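GCN5 like acetylase + bromodomain (Cryptosporidium parvum, PDB 4LDF) probably acetylates histone H3 as a GCN5-type acetyltransferase of the nucleus, and this piece of it is the bromodomain, a module that in relatives reads acetyl-lysine. Local coordinates at residues W19-T24 / P108-I113; W32-P37 / K97-L102; I50-D55 / L78-D83. One frame throughout, in Å; residues are numbered along the deposited sequence.

Interaction 1. Residues W19-T24 / P108-I113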
loop_
_atom_site.group_PDB
_atom_site.type_symbol
_atom_site.label_atom_id
_atom_site.label_comp_id
_atom_site.label_asym_id
_atom_site.label_seq_id
_atom_site.Cartn_x
_atom_site.Cartn_y
_atom_site.Cartn_z
ATOM N N TRP A 19 1.652 9.869 -4.047
ATOM C CA TRP A 19 2.688 9.162 -4.816
ATOM C C TRP A 19 4.010 9.100 -4.038
ATOM O O TRP A 19 4.613 8.023 -3.974
ATOM C CB TRP A 19 2.881 9.769 -6.223
ATOM C CG TRP A 19 3.677 8.891 -7.146
ATOM C CD1 TRP A 19 3.183 7.962 -8.019
ATOM C CD2 TRP A 19 5.109 8.753 -7.178
ATOM N NE1 TRP A 19 4.218 7.308 -8.648
ATOM C CE2 TRP A 19 5.412 7.768 -8.144
ATOM C CE3 TRP A 19 6.165 9.393 -6.509
ATOM C CZ2 TRP A 19 6.727 7.371 -8.418
ATOM C CZ3 TRP A 19 7.468 9.010 -6.789
ATOM C CH2 TRP A 19 7.741 8.030 -7.752
ATOM N N GLN A 20 4.449 10.241 -3.416
ATOM C CA GLN A 20 5.704 10.285 -2.654
ATOM C C GLN A 20 5.686 9.485 -1.344
ATOM O O GLN A 20 6.725 8.958 -0.913
ATOM C CB GLN A 20 6.205 11.718 -2.462
ATOM C CG GLN A 20 6.674 12.354 -3.774
ATOM C CD GLN A 20 7.329 13.694 -3.567
ATOM O OE1 GLN A 20 7.901 13.989 -2.513
ATOM N NE2 GLN A 20 7.276 14.524 -4.583
ATOM N N LEU A 21 4.505 9.382 -0.722
ATOM C CA LEU A 21 4.301 8.548 0.469
ATOM C C LEU A 21 4.508 7.081 0.034
ATOM O O LEU A 21 5.200 6.327 0.703
ATOM C CB LEU A 21 2.879 8.765 1.016
ATOM C CG LEU A 21 2.378 7.887 2.151
ATOM C CD1 LEU A 21 1.366 8.644 3.003
ATOM C CD2 LEU A 21 1.726 6.605 1.632
ATOM N N LEU A 22 3.921 6.713 -1.087
ATOM C CA LEU A 22 3.995 5.371 -1.651
ATOM C C LEU A 22 5.418 5.050 -2.073
ATOM O O LEU A 22 5.877 3.944 -1.822
ATOM C CB LEU A 22 3.020 5.217 -2.807
ATOM C CG LEU A 22 1.528 5.163 -2.442
ATOM C CD1 LEU A 22 0.691 5.438 -3.679
ATOM C CD2 LEU A 22 1.139 3.804 -1.829
ATOM N N ASP A 23 6.130 6.046 -2.639
ATOM C CA ASP A 23 7.541 5.921 -3.001
ATOM C C ASP A 23 8.381 5.724 -1.737
ATOM O O ASP A 23 9.168 4.796 -1.705
ATOM C CB ASP A 23 8.047 7.100 -3.863
ATOM C CG ASP A 23 9.344 6.784 -4.603
ATOM O OD1 ASP A 23 10.271 7.611 -4.551
ATOM O OD2 ASP A 23 9.442 5.681 -5.199
ATOM N N THR A 24 8.148 6.521 -0.674
ATOM C CA THR A 24 8.851 6.337 0.603
ATOM C C THR A 24 8.618 4.914 1.122
ATOM O O THR A 24 9.580 4.230 1.501
ATOM C CB THR A 24 8.400 7.385 1.652
ATOM O OG1 THR A 24 8.910 8.645 1.253
ATOM C CG2 THR A 24 8.931 7.073 3.073
ATOM N N PRO A 108 2.834 7.894 10.258
ATOM C CA PRO A 108 3.153 9.317 10.503
ATOM C C PRO A 108 3.080 10.179 9.228
ATOM O O PRO A 108 2.544 11.283 9.291
ATOM C CB PRO A 108 4.596 9.274 11.024
ATOM C CG PRO A 108 4.748 7.942 11.619
ATOM C CD PRO A 108 3.933 7.029 10.740
ATOM N N MET A 109 3.620 9.689 8.088
ATOM C CA MET A 109 3.603 10.427 6.809
ATOM C C MET A 109 2.168 10.595 6.295
ATOM O O MET A 109 1.856 11.624 5.717
ATOM C CB MET A 109 4.472 9.714 5.747
ATOM C CG MET A 109 4.650 10.507 4.458
ATOM S SD MET A 109 5.910 9.806 3.382
ATOM C CE MET A 109 6.176 11.189 2.302
ATOM N N LEU A 110 1.298 9.596 6.514
ATOM C CA LEU A 110 -0.112 9.633 6.080
ATOM C C LEU A 110 -0.886 10.801 6.721
ATOM O O LEU A 110 -1.763 11.357 6.081
ATOM C CB LEU A 110 -0.794 8.271 6.383
ATOM C CG LEU A 110 -2.200 8.006 5.847
ATOM C CD1 LEU A 110 -2.233 7.996 4.324
ATOM C CD2 LEU A 110 -2.719 6.683 6.350
ATOM N N GLN A 111 -0.518 11.199 7.953
ATOM C CA GLN A 111 -1.147 12.316 8.695
ATOM C C GLN A 111 -0.855 13.661 8.041
ATOM O O GLN A 111 -1.640 14.589 8.223
ATOM C CB GLN A 111 -0.670 12.373 10.181
ATOM C CG GLN A 111 -0.675 11.040 10.946
ATOM C CD GLN A 111 -2.008 10.357 10.900
ATOM O OE1 GLN A 111 -3.049 10.957 11.207
ATOM N NE2 GLN A 111 -2.020 9.113 10.438
ATOM N N THR A 112 0.284 13.773 7.320
ATOM C CA THR A 112 0.732 15.032 6.694
ATOM C C THR A 112 0.098 15.316 5.317
ATOM O O THR A 112 0.276 16.411 4.795
ATOM C CB THR A 112 2.275 15.123 6.635
ATOM O OG1 THR A 112 2.773 14.281 5.588
ATOM C CG2 THR A 112 2.947 14.781 7.961
ATOM N N ILE A 113 -0.602 14.340 4.724
ATOM C CA ILE A 113 -1.194 14.508 3.390
ATOM C C ILE A 113 -2.326 15.527 3.432
ATOM O O ILE A 113 -3.310 15.331 4.155
ATOM C CB ILE A 113 -1.617 13.154 2.726
ATOM C CG1 ILE A 113 -0.492 12.066 2.731
ATOM C CG2 ILE A 113 -2.217 13.368 1.330
ATOM C CD1 ILE A 113 0.868 12.395 2.014
#

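Interaction 2. Residues W32-P37 / K97-L102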
loop_
_atom_site.group_PDB
_atom_site.type_symbol
_atom_site.label_atom_id
_atom_site.label_comp_id
_atom_site.label_asym_id
_atom_site.label_seq_id
_atom_site.Cartn_x
_atom_site.Cartn_y
_atom_site.Cartn_z
ATOM N N TRP A 32 9.231 -4.953 -0.289
ATOM C CA TRP A 32 9.296 -5.803 -1.470
ATOM C C TRP A 32 8.052 -6.704 -1.741
ATOM O O TRP A 32 7.641 -6.728 -2.902
ATOM C CB TRP A 32 10.640 -6.532 -1.595
ATOM C CG TRP A 32 10.827 -7.673 -0.642
ATOM C CD1 TRP A 32 11.470 -7.646 0.563
ATOM C CD2 TRP A 32 10.321 -9.009 -0.802
ATOM N NE1 TRP A 32 11.411 -8.889 1.156
ATOM C CE2 TRP A 32 10.671 -9.731 0.359
ATOM C CE3 TRP A 32 9.642 -9.680 -1.841
ATOM C CZ2 TRP A 32 10.334 -11.083 0.529
ATOM C CZ3 TRP A 32 9.275 -11.003 -1.654
ATOM C CH2 TRP A 32 9.633 -11.696 -0.487
ATOM N N PRO A 33 7.384 -7.375 -0.751
ATOM C CA PRO A 33 6.203 -8.196 -1.096
ATOM C C PRO A 33 4.962 -7.388 -1.471
ATOM O O PRO A 33 3.934 -7.984 -1.820
ATOM C CB PRO A 33 5.918 -8.976 0.205
ATOM C CG PRO A 33 7.065 -8.785 1.069
ATOM C CD PRO A 33 7.672 -7.488 0.695
ATOM N N PHE A 34 5.036 -6.041 -1.367
ATOM C CA PHE A 34 3.895 -5.158 -1.623
ATOM C C PHE A 34 4.085 -4.273 -2.864
ATOM O O PHE A 34 3.161 -3.551 -3.224
ATOM C CB PHE A 34 3.625 -4.276 -0.376
ATOM C CG PHE A 34 3.560 -5.016 0.951
ATOM C CD1 PHE A 34 4.705 -5.213 1.715
ATOM C CD2 PHE A 34 2.345 -5.490 1.445
ATOM C CE1 PHE A 34 4.657 -5.954 2.900
ATOM C CE2 PHE A 34 2.284 -6.167 2.669
ATOM C CZ PHE A 34 3.441 -6.398 3.390
ATOM N N ARG A 35 5.279 -4.296 -3.496
ATOM C CA ARG A 35 5.563 -3.431 -4.645
ATOM C C ARG A 35 4.728 -3.705 -5.866
ATOM O O ARG A 35 4.390 -2.769 -6.583
ATOM C CB ARG A 35 7.066 -3.421 -5.004
ATOM C CG ARG A 35 7.907 -2.720 -3.962
ATOM C CD ARG A 35 9.369 -2.734 -4.302
ATOM N NE ARG A 35 10.145 -2.318 -3.142
ATOM C CZ ARG A 35 11.309 -2.844 -2.787
ATOM N NH1 ARG A 35 11.921 -2.428 -1.691
ATOM N NH2 ARG A 35 11.865 -3.804 -3.522
ATOM N N LYS A 36 4.375 -4.980 -6.108
ATOM C CA LYS A 36 3.605 -5.356 -7.291
ATOM C C LYS A 36 2.482 -6.327 -6.933
ATOM O O LYS A 36 2.533 -6.876 -5.838
ATOM C CB LYS A 36 4.560 -6.006 -8.309
ATOM N N PRO A 37 1.505 -6.639 -7.833
ATOM C CA PRO A 37 0.490 -7.655 -7.476
ATOM C C PRO A 37 1.102 -9.040 -7.269
ATOM O O PRO A 37 2.189 -9.323 -7.784
ATOM C CB PRO A 37 -0.476 -7.642 -8.665
ATOM C CG PRO A 37 0.318 -7.101 -9.800
ATOM C CD PRO A 37 1.257 -6.094 -9.188
ATOM N N LYS A 97 4.745 -9.697 9.873
ATOM C CA LYS A 97 5.763 -8.918 10.571
ATOM C C LYS A 97 6.121 -7.673 9.749
ATOM O O LYS A 97 6.218 -6.579 10.312
ATOM C CB LYS A 97 7.009 -9.795 10.829
ATOM C CG LYS A 97 7.852 -9.330 12.008
ATOM N N TYR A 98 6.277 -7.834 8.412
ATOM C CA TYR A 98 6.584 -6.710 7.535
ATOM C C TYR A 98 5.385 -5.753 7.507
ATOM O O TYR A 98 5.570 -4.553 7.699
ATOM C CB TYR A 98 6.918 -7.163 6.103
ATOM C CG TYR A 98 8.124 -8.062 5.915
ATOM C CD1 TYR A 98 9.184 -8.045 6.821
ATOM C CD2 TYR A 98 8.242 -8.871 4.790
ATOM C CE1 TYR A 98 10.306 -8.858 6.639
ATOM C CE2 TYR A 98 9.369 -9.671 4.584
ATOM C CZ TYR A 98 10.405 -9.651 5.506
ATOM O OH TYR A 98 11.503 -10.457 5.323
ATOM N N ALA A 99 4.163 -6.293 7.294
ATOM C CA ALA A 99 2.920 -5.519 7.247
ATOM C C ALA A 99 2.745 -4.599 8.451
ATOM O O ALA A 99 2.350 -3.450 8.258
ATOM C CB ALA A 99 1.713 -6.440 7.114
ATOM N N ASN A 100 3.012 -5.108 9.682
ATOM C CA ASN A 100 2.917 -4.388 10.962
ATOM C C ASN A 100 4.009 -3.304 11.046
ATOM O O ASN A 100 3.721 -2.152 11.377
ATOM C CB ASN A 100 3.034 -5.391 12.151
ATOM C CG ASN A 100 1.795 -6.237 12.384
ATOM O OD1 ASN A 100 0.736 -5.985 11.835
ATOM N ND2 ASN A 100 1.881 -7.232 13.238
ATOM N N GLN A 101 5.249 -3.680 10.688
ATOM C CA GLN A 101 6.410 -2.794 10.657
ATOM C C GLN A 101 6.193 -1.644 9.681
ATOM O O GLN A 101 6.362 -0.495 10.074
ATOM C CB GLN A 101 7.684 -3.581 10.292
ATOM C CG GLN A 101 8.925 -2.687 10.205
ATOM C CD GLN A 101 10.120 -3.378 9.629
ATOM O OE1 GLN A 101 10.023 -4.147 8.671
ATOM N NE2 GLN A 101 11.288 -3.060 10.163
ATOM N N LEU A 102 5.737 -1.942 8.445
ATOM C CA LEU A 102 5.569 -0.917 7.420
ATOM C C LEU A 102 4.407 0.006 7.667
ATOM O O LEU A 102 4.503 1.169 7.319
ATOM C CB LEU A 102 5.522 -1.499 6.001
ATOM C CG LEU A 102 6.664 -2.419 5.556
ATOM C CD1 LEU A 102 6.217 -3.310 4.455
ATOM C CD2 LEU A 102 7.850 -1.650 5.116
#

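Interaction 3. Residues I50-D55 / L78-D83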
loop_
_atom_site.group_PDB
_atom_site.type_symbol
_atom_site.label_atom_id
_atom_site.label_comp_id
_atom_site.label_asym_id
_atom_site.label_seq_id
_atom_site.Cartn_x
_atom_site.Cartn_y
_atom_site.Cartn_z
ATOM N N ILE A 50 -8.286 -13.327 -1.420
ATOM C CA ILE A 50 -8.304 -11.857 -1.403
ATOM C C ILE A 50 -9.115 -11.343 -2.587
ATOM O O ILE A 50 -8.674 -11.434 -3.736
ATOM C CB ILE A 50 -6.855 -11.287 -1.313
ATOM C CG1 ILE A 50 -6.049 -11.842 -0.077
ATOM C CG2 ILE A 50 -6.829 -9.781 -1.385
ATOM C CD1 ILE A 50 -6.609 -11.547 1.369
ATOM N N LYS A 51 -10.319 -10.824 -2.293
ATOM C CA LYS A 51 -11.274 -10.370 -3.302
ATOM C C LYS A 51 -11.191 -8.902 -3.680
ATOM O O LYS A 51 -11.772 -8.496 -4.691
ATOM C CB LYS A 51 -12.711 -10.816 -2.965
ATOM C CG LYS A 51 -12.925 -12.321 -3.128
ATOM C CD LYS A 51 -12.920 -13.008 -1.757
ATOM C CE LYS A 51 -13.269 -14.476 -1.782
ATOM N NZ LYS A 51 -12.651 -15.192 -0.628
ATOM N N GLU A 52 -10.430 -8.118 -2.898
ATOM C CA GLU A 52 -10.180 -6.696 -3.142
ATOM C C GLU A 52 -8.661 -6.490 -3.018
ATOM O O GLU A 52 -8.194 -5.846 -2.069
ATOM C CB GLU A 52 -10.975 -5.814 -2.147
ATOM C CG GLU A 52 -12.482 -5.821 -2.369
ATOM C CD GLU A 52 -13.360 -5.288 -1.247
ATOM O OE1 GLU A 52 -13.016 -4.250 -0.633
ATOM O OE2 GLU A 52 -14.431 -5.893 -1.018
ATOM N N PRO A 53 -7.845 -7.093 -3.919
ATOM C CA PRO A 53 -6.396 -6.905 -3.797
ATOM C C PRO A 53 -5.969 -5.492 -4.191
ATOM O O PRO A 53 -6.698 -4.781 -4.893
ATOM C CB PRO A 53 -5.822 -7.956 -4.757
ATOM C CG PRO A 53 -6.845 -8.098 -5.804
ATOM C CD PRO A 53 -8.174 -7.899 -5.120
ATOM N N THR A 54 -4.789 -5.100 -3.719
ATOM C CA THR A 54 -4.125 -3.849 -4.038
ATOM C C THR A 54 -2.644 -4.028 -3.771
ATOM O O THR A 54 -2.244 -5.017 -3.152
ATOM C CB THR A 54 -4.794 -2.621 -3.366
ATOM O OG1 THR A 54 -4.263 -1.442 -3.982
ATOM C CG2 THR A 54 -4.576 -2.572 -1.858
ATOM N N ASP A 55 -1.835 -3.069 -4.225
ATOM C CA ASP A 55 -0.377 -3.083 -4.107
ATOM C C ASP A 55 0.143 -1.673 -4.384
ATOM O O ASP A 55 -0.627 -0.796 -4.801
ATOM C CB ASP A 55 0.234 -4.086 -5.116
ATOM C CG ASP A 55 -0.158 -3.774 -6.557
ATOM O OD1 ASP A 55 0.621 -3.097 -7.244
ATOM O OD2 ASP A 55 -1.264 -4.186 -6.976
ATOM N N LEU A 78 -4.738 1.841 1.328
ATOM C CA LEU A 78 -3.439 1.550 1.926
ATOM C C LEU A 78 -3.616 0.641 3.140
ATOM O O LEU A 78 -2.832 -0.298 3.293
ATOM C CB LEU A 78 -2.660 2.835 2.294
ATOM C CG LEU A 78 -1.288 2.626 2.968
ATOM C CD1 LEU A 78 -0.302 1.914 2.031
ATOM C CD2 LEU A 78 -0.724 3.941 3.470
ATOM N N LYS A 79 -4.639 0.898 3.992
ATOM C CA LYS A 79 -4.906 0.034 5.154
ATOM C C LYS A 79 -5.265 -1.374 4.682
ATOM O O LYS A 79 -4.751 -2.345 5.238
ATOM C CB LYS A 79 -6.022 0.581 6.064
ATOM C CG LYS A 79 -6.030 -0.132 7.409
ATOM C CD LYS A 79 -7.298 0.072 8.183
ATOM C CE LYS A 79 -7.176 -0.533 9.565
ATOM N NZ LYS A 79 -7.409 -2.009 9.563
ATOM N N ARG A 80 -6.145 -1.471 3.656
ATOM C CA ARG A 80 -6.574 -2.710 3.006
ATOM C C ARG A 80 -5.353 -3.491 2.484
ATOM O O ARG A 80 -5.321 -4.709 2.630
ATOM C CB ARG A 80 -7.581 -2.407 1.865
ATOM C CG ARG A 80 -7.944 -3.642 0.995
ATOM C CD ARG A 80 -9.309 -3.585 0.311
ATOM N NE ARG A 80 -9.625 -2.276 -0.270
ATOM C CZ ARG A 80 -9.229 -1.855 -1.467
ATOM N NH1 ARG A 80 -9.586 -0.657 -1.906
ATOM N NH2 ARG A 80 -8.472 -2.631 -2.237
ATOM N N MET A 81 -4.322 -2.796 1.931
ATOM C CA MET A 81 -3.119 -3.514 1.488
ATOM C C MET A 81 -2.505 -4.332 2.661
ATOM O O MET A 81 -2.172 -5.507 2.484
ATOM C CB MET A 81 -2.070 -2.553 0.911
ATOM C CG MET A 81 -0.946 -3.283 0.194
ATOM S SD MET A 81 0.392 -2.206 -0.330
ATOM C CE MET A 81 1.142 -1.786 1.306
ATOM N N PHE A 82 -2.368 -3.710 3.832
ATOM C CA PHE A 82 -1.793 -4.377 5.019
ATOM C C PHE A 82 -2.734 -5.441 5.621
ATOM O O PHE A 82 -2.282 -6.528 6.008
ATOM C CB PHE A 82 -1.348 -3.342 6.051
ATOM C CG PHE A 82 -0.208 -2.470 5.569
ATOM C CD1 PHE A 82 1.039 -3.024 5.277
ATOM C CD2 PHE A 82 -0.358 -1.090 5.475
ATOM C CE1 PHE A 82 2.097 -2.218 4.839
ATOM C CE2 PHE A 82 0.712 -0.281 5.086
ATOM C CZ PHE A 82 1.931 -0.849 4.774
ATOM N N ASP A 83 -4.048 -5.148 5.607
ATOM C CA ASP A 83 -5.094 -6.042 6.083
ATOM C C ASP A 83 -5.168 -7.324 5.249
ATOM O O ASP A 83 -5.233 -8.408 5.833
ATOM C CB ASP A 83 -6.457 -5.323 6.153
ATOM C CG ASP A 83 -6.620 -4.395 7.351
ATOM O OD1 ASP A 83 -5.844 -4.533 8.330
ATOM O OD2 ASP A 83 -7.541 -3.561 7.332
#

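Interaction 1. Residues W19-T24 / P108-I113
Leu21 of helix 14-27 and Met109 near the end of helix 93-110 pass each other in opposite directions, each pointing its CB toward the other backbone. In Met109, CG stands anti to the backbone N (chi1 -173°) and the chain runs on extended, which carries the thioether across to the neighbouring helix. There SD lies 3.6 Å from CA of Leu21, and CE sits beside the same CA at 3.7 Å. Thr24, one turn further along, meets the sulfur obliquely, its OG1 3.9 Å from Met109 SD.

Leu21 sends its own branch the other way. CG is likewise anti to the backbone N (chi1 173°), and CD1 reaches the backbone of 108-113, with Leu110 CA at 3.6 Å. The same methyl touches CD1 of Leu110 and CG1 of Ile113, both at 3.9 Å, and Met109 CG at 4.0 Å, so three residues of 108-113 meet it. Ile113 closes a type I beta turn that starts at Leu110, and Thr112 OG1 reaches back to Met109 O over 2.8 Å; this carbonyl also accepts from the backbone N of Thr112.

Phe74 of helix 71-88 packs on both Leu21 and Leu110. No hydrogen bond links the two segments: the first and last helices of the bromodomain bundle are joined here by apolar and thioether packing, while the Thr112 hydroxyl is bonded within its own segment.

Interaction 2. Residues W32-P37 / K97-L102
Phe34 and Leu102 reach toward each other tip to tip, and apolar contacts carry much of the meeting between the loop after helix 14-27 and helix 93-110. Phe34 CE1 comes within 3.4 Å of Leu102 CD1. CG of Phe34 stands anti to its carbonyl carbon (chi1 -49°), and the ring beyond it points at the helix: CB of Tyr98 lies at its edge, near the ring plane, 4.1 Å from CE1, while CZ is 4.1 Å from CB of Ala99.

Aromatic and proline contacts gather round Tyr98. Pro33 crosses the tyrosine at about a right angle, its CG 3.9 Å from Tyr98 CD2. Trp32 approaches obliquely, with NE1 4.1 Å from Tyr98 CE2 and the two ring planes 67° apart. Its indole is also packed within its own segment, since CD of Pro33 lies over one face toward the rim.

Met81 and Cys85 of helix 71-88 also pack on Phe34, placing its ring between two helices. Trp32, Pro33 and Phe34 correspond to the WPF shelf of bromodomains, which in relatives borders the acetyl-lysine pocket; this shelf packs on helix 93-110 through apolar and ring contacts, without a hydrogen bond between the two segments.

Interaction 3. Residues I50-D55 / L78-D83
Glu52 and Arg80 cross at about a right angle, the aliphatic part of the arginine lying against the start of the glutamate side chain: Arg80 CD is 3.7 Å from Glu52 CB. The arginine leaves helix 71-88 with CG anti to the backbone N and bends at chi3 (42°), which turns NE aside from the line of the chain. NH2 donates to the carbonyl O of Glu52 over 3.2 Å, with an N-H...O angle of 152°. The donor stands well above the carbonyl plane, whereas the oxygen is modestly tilted from the guanidinium plane. Pro53 O lies at the guanidinium edge, in its plane, but at 3.9 Å from NH2. The carboxylate adds charge attraction alone: Glu52 OE1 is 3.9 Å from Arg80 NE, a long ion pair with the oxygen well out of the guanidinium plane. Glu52 O accepts a second bond, from Asn84 ND2, so two side chains of helix 71-88 grip this carbonyl.

Thr54 and Met81 meet at about a right angle. CG2 of Thr54 presses on Met81 CB at 3.7 Å, while its OG1 is bonded to Glu77. Met81 is extended as far as SD (chi2 -173°), which brings SD to 4.0 Å from Asp55 CA. CB of Asp55 points away from helix 71-88, and its carboxylate caps the start of helix 56-64, where OD2 also bonds Thr58. Segment 50-55, the end of the bromodomain ZA loop, packs on helix 71-88 (helix B) just ahead of helix 56-64; Ile56 and Met59 of the latter and Leu25 of helix 14-27 also touch Met81.

Interaction 1 joins helices 14-27 and 93-110, while interactions 2 and 3 hold two parts of the ZA loop against helices 93-110 and 71-88. Interactions 1 and 3, with centres 17 Å apart, still touch where Leu21 CD2 meets Leu78 CD2 at 4.1 Å. Interactions 2 and 3 are closer, about 11 Å between centres: Phe82 CD1 lies 3.3 Å from Ala99 O, and Asp55 CB 3.5 Å from Phe34 O. Interactions 1 and 2 share helix 93-110 without touching, their nearest atoms about 7 Å apart. A glycerol, probably from the crystallisation liquor, lies about 4 Å from the Pro33 side chain, consistent with the acetyl-lysine pocket that the WPF shelf borders in relatives.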